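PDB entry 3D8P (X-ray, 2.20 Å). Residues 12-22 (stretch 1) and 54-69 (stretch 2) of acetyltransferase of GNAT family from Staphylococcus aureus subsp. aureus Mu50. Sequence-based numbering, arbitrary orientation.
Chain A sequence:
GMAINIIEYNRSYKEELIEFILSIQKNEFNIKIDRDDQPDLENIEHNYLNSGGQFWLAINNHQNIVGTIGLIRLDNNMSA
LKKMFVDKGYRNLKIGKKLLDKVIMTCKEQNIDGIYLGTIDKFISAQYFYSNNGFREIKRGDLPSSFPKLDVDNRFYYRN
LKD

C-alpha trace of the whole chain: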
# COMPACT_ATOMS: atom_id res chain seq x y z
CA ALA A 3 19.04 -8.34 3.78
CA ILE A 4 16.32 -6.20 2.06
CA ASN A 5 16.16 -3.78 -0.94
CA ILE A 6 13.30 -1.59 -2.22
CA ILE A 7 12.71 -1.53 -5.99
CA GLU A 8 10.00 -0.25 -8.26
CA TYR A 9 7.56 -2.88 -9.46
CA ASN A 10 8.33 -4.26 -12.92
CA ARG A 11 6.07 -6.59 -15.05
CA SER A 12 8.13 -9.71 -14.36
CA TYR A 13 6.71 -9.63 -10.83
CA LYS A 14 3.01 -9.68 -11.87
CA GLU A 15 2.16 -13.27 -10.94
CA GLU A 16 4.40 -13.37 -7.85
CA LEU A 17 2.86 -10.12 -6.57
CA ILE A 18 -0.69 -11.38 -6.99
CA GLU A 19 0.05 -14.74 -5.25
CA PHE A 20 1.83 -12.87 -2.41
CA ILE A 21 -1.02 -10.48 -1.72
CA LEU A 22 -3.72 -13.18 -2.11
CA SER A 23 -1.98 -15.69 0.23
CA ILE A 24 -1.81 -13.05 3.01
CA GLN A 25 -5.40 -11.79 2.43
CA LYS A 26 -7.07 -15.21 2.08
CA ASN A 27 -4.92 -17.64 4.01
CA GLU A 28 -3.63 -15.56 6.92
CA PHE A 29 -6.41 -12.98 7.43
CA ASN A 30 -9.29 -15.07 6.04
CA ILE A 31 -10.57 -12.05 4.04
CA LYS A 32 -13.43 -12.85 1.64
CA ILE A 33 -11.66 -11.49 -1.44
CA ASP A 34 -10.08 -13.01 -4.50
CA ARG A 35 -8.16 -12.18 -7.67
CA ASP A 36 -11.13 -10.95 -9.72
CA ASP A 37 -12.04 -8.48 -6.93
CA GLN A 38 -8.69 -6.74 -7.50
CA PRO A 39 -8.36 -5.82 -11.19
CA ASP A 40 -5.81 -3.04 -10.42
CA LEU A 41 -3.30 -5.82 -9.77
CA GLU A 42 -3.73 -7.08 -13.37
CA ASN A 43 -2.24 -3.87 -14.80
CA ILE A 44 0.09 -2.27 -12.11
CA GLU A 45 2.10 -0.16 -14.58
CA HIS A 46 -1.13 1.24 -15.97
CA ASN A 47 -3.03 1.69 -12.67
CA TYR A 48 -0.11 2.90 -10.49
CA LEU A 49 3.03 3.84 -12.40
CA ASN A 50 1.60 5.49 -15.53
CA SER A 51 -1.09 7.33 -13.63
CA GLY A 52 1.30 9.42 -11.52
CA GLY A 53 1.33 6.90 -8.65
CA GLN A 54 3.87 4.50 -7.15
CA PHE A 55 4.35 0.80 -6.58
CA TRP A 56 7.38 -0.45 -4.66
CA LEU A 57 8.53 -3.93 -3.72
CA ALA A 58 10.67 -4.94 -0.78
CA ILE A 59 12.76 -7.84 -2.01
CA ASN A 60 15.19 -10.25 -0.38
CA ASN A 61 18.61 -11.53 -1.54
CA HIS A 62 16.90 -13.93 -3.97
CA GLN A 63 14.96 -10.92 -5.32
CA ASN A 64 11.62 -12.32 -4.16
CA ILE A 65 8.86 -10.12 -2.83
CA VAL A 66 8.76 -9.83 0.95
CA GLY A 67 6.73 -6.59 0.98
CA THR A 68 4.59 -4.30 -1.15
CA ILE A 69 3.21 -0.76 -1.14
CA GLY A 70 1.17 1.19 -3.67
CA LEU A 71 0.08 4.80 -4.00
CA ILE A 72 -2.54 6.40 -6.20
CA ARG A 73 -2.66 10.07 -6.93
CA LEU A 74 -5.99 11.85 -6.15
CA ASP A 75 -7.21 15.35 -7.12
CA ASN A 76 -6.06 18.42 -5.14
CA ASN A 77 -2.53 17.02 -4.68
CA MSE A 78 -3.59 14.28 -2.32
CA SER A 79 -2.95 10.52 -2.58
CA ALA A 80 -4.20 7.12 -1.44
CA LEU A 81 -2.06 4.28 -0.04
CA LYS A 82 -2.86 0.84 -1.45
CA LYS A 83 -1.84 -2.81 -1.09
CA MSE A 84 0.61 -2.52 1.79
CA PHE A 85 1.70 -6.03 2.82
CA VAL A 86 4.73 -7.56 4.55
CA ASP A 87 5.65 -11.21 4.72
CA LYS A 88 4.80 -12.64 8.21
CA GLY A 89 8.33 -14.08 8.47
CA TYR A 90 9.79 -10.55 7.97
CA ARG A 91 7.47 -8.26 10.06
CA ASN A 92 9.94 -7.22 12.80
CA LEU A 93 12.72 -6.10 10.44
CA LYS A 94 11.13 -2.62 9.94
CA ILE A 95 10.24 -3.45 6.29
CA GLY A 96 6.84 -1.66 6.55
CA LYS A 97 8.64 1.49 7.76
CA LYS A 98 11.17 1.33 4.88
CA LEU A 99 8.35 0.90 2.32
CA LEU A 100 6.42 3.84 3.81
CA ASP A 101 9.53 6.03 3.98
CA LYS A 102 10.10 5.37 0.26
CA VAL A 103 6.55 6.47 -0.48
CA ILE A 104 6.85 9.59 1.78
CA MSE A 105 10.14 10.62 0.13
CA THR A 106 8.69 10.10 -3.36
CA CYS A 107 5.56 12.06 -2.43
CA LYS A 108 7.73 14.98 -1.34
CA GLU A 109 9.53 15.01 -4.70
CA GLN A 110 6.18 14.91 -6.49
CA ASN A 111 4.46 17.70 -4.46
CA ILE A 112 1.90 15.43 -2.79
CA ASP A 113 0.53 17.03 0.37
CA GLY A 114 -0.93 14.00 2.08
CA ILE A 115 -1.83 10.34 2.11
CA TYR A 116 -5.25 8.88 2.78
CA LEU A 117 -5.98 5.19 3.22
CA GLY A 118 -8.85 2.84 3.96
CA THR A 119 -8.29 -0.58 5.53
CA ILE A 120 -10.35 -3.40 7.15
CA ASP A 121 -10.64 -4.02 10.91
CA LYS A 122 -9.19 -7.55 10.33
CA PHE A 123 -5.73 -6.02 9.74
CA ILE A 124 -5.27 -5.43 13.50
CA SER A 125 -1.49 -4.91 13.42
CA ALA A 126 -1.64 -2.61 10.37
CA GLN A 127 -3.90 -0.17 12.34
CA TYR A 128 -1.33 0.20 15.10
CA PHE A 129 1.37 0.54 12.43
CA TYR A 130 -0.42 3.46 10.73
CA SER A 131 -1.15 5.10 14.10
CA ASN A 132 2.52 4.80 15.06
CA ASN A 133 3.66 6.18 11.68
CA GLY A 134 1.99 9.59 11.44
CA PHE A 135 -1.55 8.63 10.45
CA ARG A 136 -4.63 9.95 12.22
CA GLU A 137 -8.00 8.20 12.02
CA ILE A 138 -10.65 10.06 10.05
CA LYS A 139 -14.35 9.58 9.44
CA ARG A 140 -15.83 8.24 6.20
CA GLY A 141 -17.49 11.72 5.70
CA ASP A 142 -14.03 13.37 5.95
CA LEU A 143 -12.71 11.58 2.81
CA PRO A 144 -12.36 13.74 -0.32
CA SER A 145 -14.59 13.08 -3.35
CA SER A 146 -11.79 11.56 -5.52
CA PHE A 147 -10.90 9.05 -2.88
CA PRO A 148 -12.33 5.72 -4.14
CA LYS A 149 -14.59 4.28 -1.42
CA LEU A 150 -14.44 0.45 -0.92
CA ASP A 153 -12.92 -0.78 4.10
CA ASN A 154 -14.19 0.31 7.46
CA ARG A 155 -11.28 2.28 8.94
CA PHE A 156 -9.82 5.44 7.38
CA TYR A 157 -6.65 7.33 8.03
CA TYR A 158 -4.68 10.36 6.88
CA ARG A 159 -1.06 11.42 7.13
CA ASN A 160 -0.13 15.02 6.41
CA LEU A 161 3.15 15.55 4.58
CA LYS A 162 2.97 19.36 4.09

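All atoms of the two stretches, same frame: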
# COMPACT_ATOMS: atom_id res chain seq x y z
N SER A 12 7.72 -8.34 -14.63
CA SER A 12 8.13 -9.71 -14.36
C SER A 12 7.53 -10.21 -13.07
O SER A 12 7.32 -11.41 -12.92
CB SER A 12 9.66 -9.83 -14.31
OG SER A 12 10.26 -9.02 -13.32
N TYR A 13 7.21 -9.29 -12.16
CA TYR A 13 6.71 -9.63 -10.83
C TYR A 13 5.19 -9.79 -10.75
O TYR A 13 4.69 -10.10 -9.67
CB TYR A 13 7.15 -8.58 -9.82
CG TYR A 13 8.57 -8.69 -9.34
CD1 TYR A 13 8.93 -9.66 -8.40
CD2 TYR A 13 9.55 -7.81 -9.77
CE1 TYR A 13 10.23 -9.75 -7.92
CE2 TYR A 13 10.86 -7.89 -9.30
CZ TYR A 13 11.19 -8.85 -8.36
OH TYR A 13 12.51 -8.94 -7.91
N LYS A 14 4.48 -9.62 -11.87
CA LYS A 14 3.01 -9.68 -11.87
C LYS A 14 2.42 -10.87 -11.12
O LYS A 14 1.64 -10.70 -10.19
CB LYS A 14 2.44 -9.71 -13.29
CG LYS A 14 0.91 -9.80 -13.28
CD LYS A 14 0.31 -9.63 -14.66
CE LYS A 14 -1.20 -9.86 -14.61
NZ LYS A 14 -1.86 -9.62 -15.94
N GLU A 15 2.78 -12.07 -11.52
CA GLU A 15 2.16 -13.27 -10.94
C GLU A 15 2.61 -13.52 -9.48
O GLU A 15 1.80 -13.92 -8.64
CB GLU A 15 2.40 -14.49 -11.85
CG GLU A 15 1.67 -14.40 -13.21
CD GLU A 15 0.15 -14.27 -13.07
OE1 GLU A 15 -0.38 -14.72 -12.04
OE2 GLU A 15 -0.51 -13.70 -13.96
N GLU A 16 3.88 -13.27 -9.20
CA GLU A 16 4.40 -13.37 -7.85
C GLU A 16 3.70 -12.40 -6.90
O GLU A 16 3.32 -12.79 -5.79
CB GLU A 16 5.92 -13.13 -7.80
CG GLU A 16 6.52 -13.51 -6.43
CD GLU A 16 7.99 -13.18 -6.27
OE1 GLU A 16 8.68 -12.94 -7.27
OE2 GLU A 16 8.47 -13.17 -5.12
N LEU A 17 3.51 -11.16 -7.35
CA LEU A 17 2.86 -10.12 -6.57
C LEU A 17 1.44 -10.51 -6.21
O LEU A 17 1.05 -10.44 -5.06
CB LEU A 17 2.82 -8.80 -7.34
CG LEU A 17 2.12 -7.63 -6.63
CD1 LEU A 17 2.81 -7.38 -5.33
CD2 LEU A 17 2.10 -6.35 -7.45
N ILE A 18 0.68 -10.92 -7.21
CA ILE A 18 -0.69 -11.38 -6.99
C ILE A 18 -0.78 -12.58 -6.02
O ILE A 18 -1.60 -12.55 -5.09
CB ILE A 18 -1.38 -11.69 -8.32
CG1 ILE A 18 -1.54 -10.39 -9.12
CG2 ILE A 18 -2.76 -12.31 -8.06
CD1 ILE A 18 -1.86 -10.60 -10.59
N GLU A 19 0.05 -13.61 -6.19
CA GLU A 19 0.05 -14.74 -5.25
C GLU A 19 0.46 -14.35 -3.82
O GLU A 19 -0.06 -14.93 -2.86
CB GLU A 19 0.97 -15.85 -5.71
CG GLU A 19 0.89 -17.09 -4.81
N PHE A 20 1.38 -13.41 -3.70
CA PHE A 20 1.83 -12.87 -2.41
C PHE A 20 0.70 -12.18 -1.67
O PHE A 20 0.40 -12.49 -0.53
CB PHE A 20 3.01 -11.89 -2.63
CG PHE A 20 3.50 -11.20 -1.39
CD1 PHE A 20 4.38 -11.83 -0.53
CD2 PHE A 20 3.10 -9.92 -1.09
CE1 PHE A 20 4.84 -11.19 0.60
CE2 PHE A 20 3.56 -9.27 0.05
CZ PHE A 20 4.43 -9.91 0.88
N ILE A 21 0.07 -11.21 -2.32
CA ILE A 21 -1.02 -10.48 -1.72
C ILE A 21 -2.18 -11.44 -1.36
O ILE A 21 -2.64 -11.46 -0.21
CB ILE A 21 -1.44 -9.31 -2.65
CG1 ILE A 21 -0.31 -8.27 -2.69
CG2 ILE A 21 -2.73 -8.70 -2.18
CD1 ILE A 21 -0.59 -6.99 -3.50
N LEU A 22 -2.62 -12.25 -2.32
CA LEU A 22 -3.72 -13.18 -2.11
C LEU A 22 -3.50 -14.21 -1.00
O LEU A 22 -4.45 -14.57 -0.31
CB LEU A 22 -4.04 -13.94 -3.41
CG LEU A 22 -4.79 -13.21 -4.53
CD1 LEU A 22 -4.87 -14.10 -5.80
CD2 LEU A 22 -6.17 -12.79 -4.05
N GLN A 54 2.69 5.26 -7.52
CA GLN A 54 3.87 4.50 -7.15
C GLN A 54 3.52 3.05 -6.84
O GLN A 54 2.42 2.74 -6.43
CB GLN A 54 4.50 5.08 -5.88
CG GLN A 54 4.98 6.53 -5.96
CD GLN A 54 5.28 7.12 -4.59
OE1 GLN A 54 5.98 6.52 -3.80
NE2 GLN A 54 4.72 8.29 -4.31
N PHE A 55 4.46 2.16 -7.07
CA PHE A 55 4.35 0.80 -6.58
C PHE A 55 5.76 0.27 -6.36
O PHE A 55 6.56 0.15 -7.31
CB PHE A 55 3.48 -0.10 -7.47
CG PHE A 55 2.83 -1.19 -6.71
CD1 PHE A 55 3.59 -2.23 -6.17
CD2 PHE A 55 1.47 -1.17 -6.44
CE1 PHE A 55 3.02 -3.23 -5.44
CE2 PHE A 55 0.89 -2.17 -5.70
CZ PHE A 55 1.66 -3.21 -5.19
N TRP A 56 6.07 -0.01 -5.09
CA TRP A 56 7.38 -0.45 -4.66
C TRP A 56 7.32 -1.85 -4.08
O TRP A 56 6.30 -2.26 -3.50
CB TRP A 56 7.94 0.51 -3.59
CG TRP A 56 8.00 1.95 -4.01
CD1 TRP A 56 7.14 2.95 -3.61
CD2 TRP A 56 8.94 2.57 -4.89
NE1 TRP A 56 7.49 4.14 -4.19
CE2 TRP A 56 8.59 3.94 -4.99
CE3 TRP A 56 10.06 2.11 -5.61
CZ2 TRP A 56 9.31 4.85 -5.76
CZ3 TRP A 56 10.77 3.00 -6.38
CH2 TRP A 56 10.38 4.36 -6.46
N LEU A 57 8.40 -2.59 -4.27
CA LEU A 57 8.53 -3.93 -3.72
C LEU A 57 9.73 -3.98 -2.81
O LEU A 57 10.80 -3.49 -3.16
CB LEU A 57 8.76 -4.96 -4.84
CG LEU A 57 7.74 -4.97 -5.97
CD1 LEU A 57 8.13 -5.98 -7.01
CD2 LEU A 57 6.32 -5.23 -5.42
N ALA A 58 9.56 -4.59 -1.65
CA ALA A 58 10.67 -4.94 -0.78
C ALA A 58 11.02 -6.35 -1.20
O ALA A 58 10.14 -7.23 -1.26
CB ALA A 58 10.27 -4.88 0.67
N ILE A 59 12.30 -6.57 -1.53
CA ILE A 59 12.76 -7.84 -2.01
C ILE A 59 13.96 -8.34 -1.21
O ILE A 59 14.76 -7.56 -0.69
CB ILE A 59 13.08 -7.78 -3.55
CG1 ILE A 59 14.24 -6.82 -3.83
CG2 ILE A 59 11.83 -7.37 -4.35
CD1 ILE A 59 14.80 -6.90 -5.28
N ASN A 60 14.09 -9.65 -1.11
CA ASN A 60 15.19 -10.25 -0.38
C ASN A 60 16.40 -10.50 -1.30
O ASN A 60 16.43 -10.02 -2.44
CB ASN A 60 14.70 -11.52 0.34
CG ASN A 60 14.29 -12.63 -0.61
OD1 ASN A 60 14.49 -12.55 -1.82
ND2 ASN A 60 13.74 -13.70 -0.05
N ASN A 61 17.39 -11.23 -0.80
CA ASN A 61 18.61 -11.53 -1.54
C ASN A 61 18.38 -12.36 -2.80
O ASN A 61 19.16 -12.29 -3.75
CB ASN A 61 19.63 -12.24 -0.61
CG ASN A 61 19.16 -13.65 -0.16
OD1 ASN A 61 18.02 -13.83 0.30
ND2 ASN A 61 20.04 -14.64 -0.30
N HIS A 62 17.30 -13.14 -2.81
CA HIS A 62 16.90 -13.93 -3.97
C HIS A 62 15.99 -13.15 -4.93
O HIS A 62 15.53 -13.68 -5.95
CB HIS A 62 16.25 -15.21 -3.48
CG HIS A 62 17.21 -16.12 -2.77
ND1 HIS A 62 18.15 -16.87 -3.45
CD2 HIS A 62 17.39 -16.39 -1.46
CE1 HIS A 62 18.87 -17.56 -2.58
NE2 HIS A 62 18.43 -17.29 -1.37
N GLN A 63 15.79 -11.88 -4.58
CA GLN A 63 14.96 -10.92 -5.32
C GLN A 63 13.45 -11.27 -5.32
O GLN A 63 12.69 -10.87 -6.22
CB GLN A 63 15.57 -10.70 -6.72
CG GLN A 63 17.03 -10.25 -6.61
CD GLN A 63 17.64 -9.82 -7.93
OE1 GLN A 63 17.07 -9.01 -8.65
NE2 GLN A 63 18.84 -10.37 -8.24
N ASN A 64 13.03 -12.02 -4.32
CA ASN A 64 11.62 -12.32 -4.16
C ASN A 64 10.95 -11.27 -3.30
O ASN A 64 11.58 -10.69 -2.42
CB ASN A 64 11.43 -13.67 -3.53
CG ASN A 64 11.87 -14.78 -4.44
OD1 ASN A 64 12.69 -15.59 -4.05
ND2 ASN A 64 11.36 -14.79 -5.68
N ILE A 65 9.67 -11.09 -3.54
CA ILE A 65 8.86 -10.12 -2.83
C ILE A 65 8.66 -10.53 -1.40
O ILE A 65 8.22 -11.65 -1.13
CB ILE A 65 7.43 -9.95 -3.51
CG1 ILE A 65 7.58 -9.40 -4.93
CG2 ILE A 65 6.53 -9.02 -2.64
CD1 ILE A 65 6.31 -9.37 -5.78
N VAL A 66 9.03 -9.64 -0.47
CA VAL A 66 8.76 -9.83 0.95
C VAL A 66 7.87 -8.67 1.48
O VAL A 66 7.41 -8.72 2.61
CB VAL A 66 10.06 -10.06 1.82
CG1 VAL A 66 10.81 -11.32 1.36
CG2 VAL A 66 10.97 -8.84 1.83
N GLY A 67 7.60 -7.67 0.64
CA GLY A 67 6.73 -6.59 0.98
C GLY A 67 6.29 -5.78 -0.23
O GLY A 67 6.95 -5.76 -1.29
N THR A 68 5.16 -5.09 -0.07
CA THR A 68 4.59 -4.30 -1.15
C THR A 68 3.98 -3.01 -0.62
O THR A 68 3.58 -2.93 0.56
CB THR A 68 3.46 -5.08 -1.93
OG1 THR A 68 2.37 -5.36 -1.05
CG2 THR A 68 3.99 -6.40 -2.54
N ILE A 69 3.90 -2.01 -1.49
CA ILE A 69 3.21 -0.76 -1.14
C ILE A 69 2.88 -0.02 -2.42
O ILE A 69 3.73 0.14 -3.27
CB ILE A 69 4.04 0.13 -0.16
CG1 ILE A 69 3.15 1.10 0.63
CG2 ILE A 69 5.14 0.91 -0.91
CD1 ILE A 69 3.92 1.91 1.67
O HOH W 1 14.43 -7.41 -9.16
O HOH W 2 7.16 -13.69 -2.92

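Helix 14-22 packs across a hairpin whose strands are joined by a type I turn from Asn 60 to Gln 63. The helix axis and that of strand 67-69 run nearly at right angles, 96° between their directions, and approach to 9.8 Å. Tyr 13, Glu 16, Leu 17 and Phe 20 supply most of the first stretch's side of the contact.

Ile 65 is the main bump on the hairpin. Its side chain fills a hollow bounded by Tyr 13, Leu 17 and Phe 20. The CD1 tip of Ile 65 lies 3.6 Å from Leu 17 CA, so it reaches the helix backbone itself, and 3.7 Å from Tyr 13 CD1. The other branch, CG2 of Ile 65, sits over one face of the Phe 20 ring, 3.9 Å from Phe 20 CD2 and almost on the ring normal.

The Tyr 13 ring is covered on one face by Leu 57, with Leu 57 CD1 3.6 Å from Tyr 13 CG. At the ring edge, Tyr 13 OH donates a short hydrogen bond to Gln 63 O (2.6 Å). Water 1 links the same hydroxyl to Gln 63 OE1. The ring is thus tied to the end of the turn.

Leu 17 is a second bump, on the helix side. Its CB leaves sideways, but the end comes nearer the hairpin. Leu 17 CD1 is 3.2 Å from Thr 68 CG2, closer than methyl groups usually pack. Leu 17 CD2 is 3.8 Å from Phe 55 CE1. The tip of Phe 20 extends past Ile 65: Phe 20 CZ is 3.6 Å from Val 66 O.

Glu 16 adds a polar border. Glu 16 OE2 accepts a hydrogen bond from Ile 65 N (2.9 Å) and a weak one from Asn 64 ND2 (3.4 Å). Water 2 bridges Glu 16 OE2 and Ile 65 O.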